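PDB 7EHU: chitin oligosaccharide binding protein NagB2 from Paenibacillus sp. FPU-7, which binds chitin oligosaccharides such as N,N'-diacetylchitobiose and N,N',N''-triacetylchitotriose, probably as the extracellular solute-binding component of a bacterial sugar uptake system. Local coordinates for residues Asn45-Val53 with Ile344-Arg354; Tyr140-Glu149 with Ile310-Gly319. All coordinates share one frame; numbering follows the deposited sequence.

Contact 1. Residues Asn45-Val53 with Ile344-Arg354; sequences NTLALLEKV and IQGEALGRDNR. With NAG (2-acetamido-2-deoxy-beta-D-glucopyranose), chain B.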
# COMPACT_ATOMS: atom_id res chain seq x y z
N ASN A 45 4.56 -13.89 10.21
CA ASN A 45 5.97 -14.04 9.88
C ASN A 45 6.68 -12.70 9.91
O ASN A 45 7.84 -12.60 10.34
CB ASN A 45 6.13 -14.70 8.51
CG ASN A 45 5.78 -16.18 8.51
OD1 ASN A 45 5.79 -16.84 9.54
ND2 ASN A 45 5.48 -16.70 7.34
N THR A 46 6.00 -11.64 9.46
CA THR A 46 6.57 -10.30 9.50
C THR A 46 6.82 -9.88 10.94
O THR A 46 7.87 -9.30 11.25
CB THR A 46 5.62 -9.32 8.81
OG1 THR A 46 5.30 -9.84 7.52
CG2 THR A 46 6.26 -7.95 8.64
N LEU A 47 5.86 -10.16 11.82
CA LEU A 47 6.04 -9.86 13.24
C LEU A 47 7.20 -10.66 13.83
O LEU A 47 8.01 -10.11 14.59
CB LEU A 47 4.73 -10.09 13.99
CG LEU A 47 4.77 -9.89 15.51
CD1 LEU A 47 5.33 -8.51 15.87
CD2 LEU A 47 3.38 -10.08 16.11
N ALA A 48 7.31 -11.94 13.50
CA ALA A 48 8.38 -12.74 14.08
C ALA A 48 9.74 -12.23 13.63
O ALA A 48 10.70 -12.21 14.41
CB ALA A 48 8.19 -14.21 13.68
N LEU A 49 9.85 -11.76 12.39
CA LEU A 49 11.12 -11.21 11.92
C LEU A 49 11.45 -9.92 12.67
O LEU A 49 12.61 -9.71 13.08
CB LEU A 49 11.02 -10.95 10.42
CG LEU A 49 12.28 -10.51 9.69
CD1 LEU A 49 13.39 -11.53 9.88
CD2 LEU A 49 11.99 -10.32 8.22
N LEU A 50 10.45 -9.07 12.88
CA LEU A 50 10.65 -7.86 13.66
C LEU A 50 11.11 -8.19 15.08
O LEU A 50 12.02 -7.55 15.60
CB LEU A 50 9.35 -7.05 13.68
CG LEU A 50 9.38 -5.73 14.46
CD1 LEU A 50 10.34 -4.72 13.83
CD2 LEU A 50 7.97 -5.16 14.54
N GLU A 51 10.46 -9.17 15.71
CA GLU A 51 10.82 -9.58 17.06
C GLU A 51 12.25 -10.11 17.11
O GLU A 51 12.98 -9.84 18.07
CB GLU A 51 9.84 -10.64 17.58
CG GLU A 51 8.46 -10.07 17.93
CD GLU A 51 7.40 -11.13 18.18
OE1 GLU A 51 7.66 -12.32 17.91
OE2 GLU A 51 6.30 -10.76 18.63
N LYS A 52 12.66 -10.86 16.08
CA LYS A 52 14.04 -11.35 16.01
C LYS A 52 15.03 -10.19 15.97
O LYS A 52 16.03 -10.20 16.70
CB LYS A 52 14.21 -12.25 14.79
CG LYS A 52 15.59 -12.86 14.68
CD LYS A 52 15.67 -13.99 13.68
CE LYS A 52 15.86 -13.52 12.26
NZ LYS A 52 16.35 -14.64 11.38
N VAL A 53 14.73 -9.17 15.16
CA VAL A 53 15.62 -8.01 15.06
C VAL A 53 15.66 -7.26 16.40
O VAL A 53 16.72 -6.82 16.84
CB VAL A 53 15.14 -7.09 13.91
CG1 VAL A 53 15.78 -5.74 13.99
CG2 VAL A 53 15.39 -7.74 12.57
N ILE A 344 18.06 -9.54 6.46
CA ILE A 344 16.66 -9.43 6.87
C ILE A 344 15.76 -9.27 5.65
O ILE A 344 14.71 -9.92 5.53
CB ILE A 344 16.51 -8.25 7.86
CG1 ILE A 344 17.28 -8.51 9.16
CG2 ILE A 344 15.03 -7.97 8.14
CD1 ILE A 344 16.87 -9.74 9.93
N GLN A 345 16.15 -8.40 4.71
CA GLN A 345 15.37 -8.20 3.50
C GLN A 345 15.27 -9.50 2.70
O GLN A 345 14.23 -9.78 2.10
CB GLN A 345 16.02 -7.11 2.65
CG GLN A 345 16.04 -5.75 3.30
CD GLN A 345 15.00 -4.81 2.75
OE1 GLN A 345 14.80 -4.74 1.54
NE2 GLN A 345 14.31 -4.10 3.63
N GLY A 346 16.35 -10.28 2.67
CA GLY A 346 16.34 -11.52 1.93
C GLY A 346 15.47 -12.59 2.58
O GLY A 346 14.84 -13.39 1.89
N GLU A 347 15.46 -12.63 3.92
CA GLU A 347 14.58 -13.56 4.62
C GLU A 347 13.12 -13.18 4.37
O GLU A 347 12.27 -14.05 4.16
CB GLU A 347 14.90 -13.58 6.12
CG GLU A 347 13.88 -14.33 6.96
CD GLU A 347 14.35 -14.64 8.40
OE1 GLU A 347 15.51 -14.32 8.75
OE2 GLU A 347 13.57 -15.23 9.18
N ALA A 348 12.82 -11.88 4.37
CA ALA A 348 11.46 -11.42 4.10
C ALA A 348 11.00 -11.82 2.70
O ALA A 348 9.85 -12.24 2.51
CB ALA A 348 11.36 -9.90 4.29
N LEU A 349 11.88 -11.67 1.71
CA LEU A 349 11.56 -12.08 0.35
C LEU A 349 11.46 -13.60 0.23
O LEU A 349 10.51 -14.11 -0.38
CB LEU A 349 12.63 -11.54 -0.61
CG LEU A 349 12.48 -11.99 -2.06
CD1 LEU A 349 11.19 -11.52 -2.70
CD2 LEU A 349 13.66 -11.51 -2.88
N GLY A 350 12.41 -14.33 0.83
CA GLY A 350 12.45 -15.78 0.68
C GLY A 350 11.25 -16.49 1.27
O GLY A 350 10.81 -17.50 0.73
N ARG A 351 10.70 -15.98 2.38
CA ARG A 351 9.58 -16.63 3.06
C ARG A 351 8.22 -16.03 2.72
O ARG A 351 7.26 -16.76 2.46
CB ARG A 351 9.75 -16.58 4.58
CG ARG A 351 8.61 -17.30 5.34
CD ARG A 351 8.78 -17.22 6.86
NE ARG A 351 9.69 -18.24 7.37
CZ ARG A 351 9.51 -18.95 8.48
NH1 ARG A 351 8.43 -18.79 9.24
NH2 ARG A 351 10.42 -19.84 8.84
N ASP A 352 8.10 -14.72 2.77
CA ASP A 352 6.82 -14.06 2.62
C ASP A 352 6.69 -13.34 1.32
O ASP A 352 5.71 -12.61 1.12
CB ASP A 352 6.58 -13.07 3.73
CG ASP A 352 5.77 -13.65 4.81
OD1 ASP A 352 5.36 -14.84 4.70
OD2 ASP A 352 5.49 -12.87 5.71
N ASN A 353 7.66 -13.52 0.42
CA ASN A 353 7.56 -12.89 -0.88
C ASN A 353 7.45 -11.39 -0.70
O ASN A 353 6.79 -10.73 -1.51
CB ASN A 353 6.40 -13.46 -1.69
CG ASN A 353 6.78 -14.76 -2.38
OD1 ASN A 353 7.37 -14.75 -3.46
ND2 ASN A 353 6.51 -15.86 -1.74
N ARG A 354 8.06 -10.86 0.37
CA ARG A 354 8.05 -9.42 0.61
C ARG A 354 9.12 -8.75 -0.26
O ARG A 354 10.27 -9.19 -0.31
CB ARG A 354 8.21 -9.11 2.11
CG ARG A 354 7.16 -9.83 3.04
CD ARG A 354 6.72 -9.06 4.33
NE ARG A 354 7.80 -9.00 5.32
CZ ARG A 354 8.15 -10.00 6.14
NH1 ARG A 354 7.54 -11.18 6.13
NH2 ARG A 354 9.17 -9.83 6.96
C1 NAG B . 2.64 -8.38 5.59
C2 NAG B . 1.17 -7.98 5.39
C3 NAG B . 1.06 -6.62 4.70
C4 NAG B . 2.03 -5.60 5.28
C5 NAG B . 3.41 -6.20 5.50
C6 NAG B . 4.36 -5.26 6.21
C7 NAG B . -0.46 -9.80 4.99
C8 NAG B . -0.99 -10.77 3.97
N2 NAG B . 0.51 -8.99 4.57
O1 NAG B . 2.73 -9.54 6.33
O3 NAG B . -0.30 -6.19 4.79
O4 NAG B . 2.24 -4.58 4.31
O5 NAG B . 3.30 -7.38 6.29
O6 NAG B . 3.77 -4.69 7.36
O7 NAG B . -0.92 -9.74 6.14
O HOH W 1 3.72 -12.57 7.52
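Asn45 turns both ends of its amide on the last turn of the opposing helix: ND2 gives an almost straight bond (176°) to Asp352 OD1 at 3.2 Å, while OD1 takes a weak one from Arg351 NH1. Asparagine suits the place, donating to an acid and accepting from a base. This is an antiparallel helix pair of the periplasmic-binding-protein fold, the axes of these segments coming within 10.9 Å. In the middle, Leu49, its CG anti to the backbone N (chi1 -173°), lays CD2 against Ile344 CG2 at 3.8 Å; Val53 CG2 touches Ile344 CD1 at 3.6 Å. Toward solvent, Lys52 NZ closes a 2.8 Å salt bridge on the syn lone pair of Glu347 OE1. In one of two conformers, hence less certain, the Arg354 guanidinium has Ala348 CB over one face and Thr46 CB over the other, and a weak salt bridge from NH1 to Asp352 OD2. At the sugar end, one water accepts from Thr46 N and donates to Asp352 OD2; the first turn of helix 44-60 would probably favour a charged Asp352. The same water donates weakly to O1 of the chain B sugar, and Thr46 OG1 is hydrogen-bonded to that O1 at 2.8 Å.

Contact 2. Residues Tyr140-Glu149 with Ile310-Gly319; sequences YGLPEAGFVE and INGGWSNGYG. With NAG (2-acetamido-2-deoxy-beta-D-glucopyranose), chain C; NAG (2-acetamido-2-deoxy-beta-D-glucopyranose), chain D.
Phe147 and Gly313 exchange backbone hydrogen bonds, Phe147 N to Gly313 O at 2.9 Å and Gly313 N to Phe147 O at 3.0 Å, in an antiparallel strand pair of the solute-binding fold's central sheet. Glu144 N likewise reaches Asn316 O. At the Glu144 corner a water links Ala145 O to Ser315 N. Glycines permit the close approach: a beta carbon on Gly312 would strike Phe147 O, and one on Gly317 Leu142 O. Among apolar contacts, the Phe147 ring, its CG between the backbone N and the carbonyl carbon (chi1 80°), swings back over the glycines, with Gly312 CA over one face, a CH-pi contact 3.9 Å from its centroid, and C6 of the chain D sugar over the other. A serine here would probably leave that C6 and Gly312 without their shared ring, opening a gap. Polar side chains read the glycan: Asn316 OD1 accepts from N2 of the chain C sugar at 2.9 Å, and Ser315 OG bonds O6 of chain D at 2.7 Å. Asn311 OD1 sits over the carboxylate, 3.0 Å from Glu149 CD, its amide turned 81° to it; Phe385 O holds ND2, fixing the rotation that faces OD1, not ND2, to the acid.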
# COMPACT_ATOMS: atom_id res chain seq x y z
N TYR A 140 13.55 11.27 6.38
CA TYR A 140 12.78 11.18 7.61
C TYR A 140 12.12 9.82 7.84
O TYR A 140 11.34 9.67 8.77
CB TYR A 140 11.72 12.28 7.63
CG TYR A 140 12.30 13.66 7.80
CD1 TYR A 140 12.80 14.08 9.04
CD2 TYR A 140 12.34 14.55 6.74
CE1 TYR A 140 13.32 15.36 9.21
CE2 TYR A 140 12.86 15.82 6.89
CZ TYR A 140 13.33 16.23 8.13
OH TYR A 140 13.84 17.50 8.25
N GLY A 141 12.45 8.83 7.03
CA GLY A 141 11.98 7.47 7.26
C GLY A 141 12.62 6.55 6.24
O GLY A 141 13.24 7.02 5.28
N LEU A 142 12.45 5.25 6.46
CA LEU A 142 13.15 4.24 5.66
C LEU A 142 12.15 3.19 5.22
O LEU A 142 11.59 2.48 6.07
CB LEU A 142 14.30 3.60 6.42
CG LEU A 142 15.36 4.59 6.86
CD1 LEU A 142 16.37 3.93 7.79
CD2 LEU A 142 16.11 5.25 5.70
N PRO A 143 11.89 3.05 3.93
CA PRO A 143 10.88 2.08 3.49
C PRO A 143 11.34 0.68 3.84
O PRO A 143 12.53 0.34 3.70
CB PRO A 143 10.83 2.29 1.98
CG PRO A 143 12.14 2.89 1.62
CD PRO A 143 12.54 3.72 2.80
N GLU A 144 10.40 -0.16 4.28
CA GLU A 144 10.65 -1.55 4.63
C GLU A 144 10.59 -2.47 3.41
O GLU A 144 11.29 -3.48 3.38
CB GLU A 144 9.59 -2.00 5.66
CG GLU A 144 9.56 -3.47 5.94
CD GLU A 144 8.55 -3.91 6.99
OE1 GLU A 144 8.03 -3.07 7.75
OE2 GLU A 144 8.29 -5.11 7.06
N ALA A 145 9.76 -2.11 2.44
CA ALA A 145 9.52 -2.92 1.26
C ALA A 145 9.13 -1.96 0.15
O ALA A 145 8.82 -0.79 0.40
CB ALA A 145 8.39 -3.92 1.49
N GLY A 146 9.15 -2.46 -1.08
CA GLY A 146 8.49 -1.82 -2.20
C GLY A 146 7.09 -2.40 -2.41
O GLY A 146 6.73 -3.40 -1.82
N PHE A 147 6.31 -1.75 -3.27
CA PHE A 147 5.01 -2.29 -3.65
C PHE A 147 4.69 -1.94 -5.09
O PHE A 147 5.17 -0.95 -5.64
CB PHE A 147 3.85 -1.80 -2.74
CG PHE A 147 3.34 -0.42 -3.08
CD1 PHE A 147 4.02 0.73 -2.67
CD2 PHE A 147 2.20 -0.28 -3.84
CE1 PHE A 147 3.56 1.98 -3.01
CE2 PHE A 147 1.74 0.99 -4.19
CZ PHE A 147 2.43 2.11 -3.79
N VAL A 148 3.85 -2.79 -5.69
CA VAL A 148 3.02 -2.40 -6.82
C VAL A 148 1.60 -2.86 -6.49
O VAL A 148 1.39 -3.72 -5.63
CB VAL A 148 3.47 -3.02 -8.17
CG1 VAL A 148 4.78 -2.38 -8.62
CG2 VAL A 148 3.56 -4.52 -8.10
N GLU A 149 0.61 -2.26 -7.18
CA GLU A 149 -0.78 -2.71 -7.12
C GLU A 149 -1.19 -3.17 -8.51
O GLU A 149 -0.76 -2.59 -9.50
CB GLU A 149 -1.72 -1.61 -6.59
CG GLU A 149 -1.41 -1.24 -5.14
CD GLU A 149 -2.30 -0.20 -4.54
OE1 GLU A 149 -3.35 0.15 -5.14
OE2 GLU A 149 -1.93 0.29 -3.43
N ILE A 310 2.01 1.51 -13.89
CA ILE A 310 1.67 0.65 -12.77
C ILE A 310 1.77 1.44 -11.48
O ILE A 310 2.73 2.19 -11.28
CB ILE A 310 2.51 -0.65 -12.75
CG1 ILE A 310 1.96 -1.66 -11.74
CG2 ILE A 310 3.98 -0.33 -12.49
CD1 ILE A 310 2.58 -3.04 -11.86
N ASN A 311 0.79 1.30 -10.61
CA ASN A 311 0.87 1.95 -9.31
C ASN A 311 1.95 1.25 -8.49
O ASN A 311 1.91 0.03 -8.33
CB ASN A 311 -0.49 1.81 -8.63
CG ASN A 311 -0.58 2.42 -7.23
OD1 ASN A 311 -1.32 1.91 -6.40
ND2 ASN A 311 0.11 3.53 -6.98
N GLY A 312 2.92 2.01 -7.98
CA GLY A 312 3.94 1.40 -7.15
C GLY A 312 4.94 2.43 -6.67
O GLY A 312 4.92 3.59 -7.08
N GLY A 313 5.82 1.96 -5.80
CA GLY A 313 6.83 2.82 -5.20
C GLY A 313 7.36 2.19 -3.92
O GLY A 313 7.16 1.01 -3.66
N TRP A 314 8.01 3.03 -3.12
CA TRP A 314 8.55 2.65 -1.81
C TRP A 314 7.96 3.65 -0.82
O TRP A 314 8.44 4.77 -0.70
CB TRP A 314 10.06 2.63 -1.81
CG TRP A 314 10.61 1.45 -2.59
CD1 TRP A 314 10.94 0.22 -2.08
CD2 TRP A 314 10.85 1.38 -3.99
NE1 TRP A 314 11.37 -0.60 -3.08
CE2 TRP A 314 11.35 0.08 -4.26
CE3 TRP A 314 10.71 2.28 -5.05
CZ2 TRP A 314 11.69 -0.34 -5.54
CZ3 TRP A 314 11.07 1.85 -6.33
CH2 TRP A 314 11.55 0.56 -6.56
N SER A 315 6.89 3.26 -0.18
CA SER A 315 6.03 4.19 0.54
C SER A 315 5.91 3.94 2.03
O SER A 315 5.41 4.82 2.73
CB SER A 315 4.60 4.07 -0.02
OG SER A 315 4.16 2.72 0.15
N ASN A 316 6.25 2.76 2.54
CA ASN A 316 5.91 2.41 3.91
C ASN A 316 7.10 1.77 4.60
O ASN A 316 7.76 0.89 4.05
CB ASN A 316 4.70 1.47 3.93
CG ASN A 316 4.18 1.19 5.33
OD1 ASN A 316 4.08 0.03 5.76
ND2 ASN A 316 3.86 2.25 6.08
N GLY A 317 7.38 2.24 5.80
CA GLY A 317 8.46 1.70 6.60
C GLY A 317 8.48 2.34 7.95
O GLY A 317 7.43 2.73 8.44
N TYR A 318 9.65 2.46 8.58
CA TYR A 318 9.75 3.04 9.92
C TYR A 318 10.29 4.47 9.85
O TYR A 318 11.23 4.78 9.10
CB TYR A 318 10.64 2.17 10.81
CG TYR A 318 9.93 0.88 11.16
CD1 TYR A 318 8.83 0.89 11.99
CD2 TYR A 318 10.32 -0.34 10.60
CE1 TYR A 318 8.13 -0.28 12.27
CE2 TYR A 318 9.64 -1.51 10.88
CZ TYR A 318 8.55 -1.47 11.71
OH TYR A 318 7.81 -2.59 11.98
N GLY A 319 9.65 5.32 10.65
CA GLY A 319 10.19 6.61 11.03
C GLY A 319 10.45 6.64 12.53
O GLY A 319 10.09 5.72 13.28
C1 NAG C . 1.58 -3.34 4.47
C2 NAG C . 2.26 -2.39 3.50
C3 NAG C . 1.49 -1.07 3.40
C4 NAG C . 0.00 -1.30 3.17
C5 NAG C . -0.50 -2.27 4.23
C6 NAG C . -1.96 -2.64 4.09
C7 NAG C . 4.72 -2.69 3.41
C8 NAG C . 6.02 -2.29 4.04
N2 NAG C . 3.62 -2.12 3.94
O3 NAG C . 2.07 -0.33 2.33
O4 NAG C . -0.69 -0.07 3.34
O5 NAG C . 0.24 -3.49 4.13
O6 NAG C . -2.38 -3.47 5.17
O7 NAG C . 4.67 -3.46 2.46
C1 NAG D . -1.27 0.51 2.21
C2 NAG D . -2.09 1.69 2.67
C3 NAG D . -2.59 2.50 1.47
C4 NAG D . -1.42 2.89 0.57
C5 NAG D . -0.62 1.65 0.18
C6 NAG D . 0.62 1.97 -0.63
C7 NAG D . -3.27 1.61 4.81
C8 NAG D . -4.50 1.13 5.54
N2 NAG D . -3.20 1.29 3.52
O3 NAG D . -3.26 3.65 1.96
O4 NAG D . -1.87 3.50 -0.64
O5 NAG D . -0.21 0.96 1.37
O6 NAG D . 1.51 2.81 0.08
O7 NAG D . -2.39 2.26 5.37
O HOH W 2 8.00 -4.75 10.32
O HOH W 3 6.42 0.55 0.52

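How the contacts relate
Contact 2 is the core of the two: it is buried, its centre about 8 Å from that of the chain, and rests on backbone bonds between strands 138-154 and 309-320. Contact 1, its centre about 18 Å from that of the chain and only partly buried, joins helices 44-60 and 342-352 through side chains, with one salt bridge on its outer side. They share no element, yet they touch: Gln345 NE2 makes a weak, probable hydrogen bond to Glu144 O, and Leu50 CD2 packs on Tyr318 OH. In sequence, both strands of contact 2 fall between the two helices of contact 1. One glycan unites them, its chain B sugar bonded to Thr46 of contact 1, its chain C and D sugars lying on contact 2.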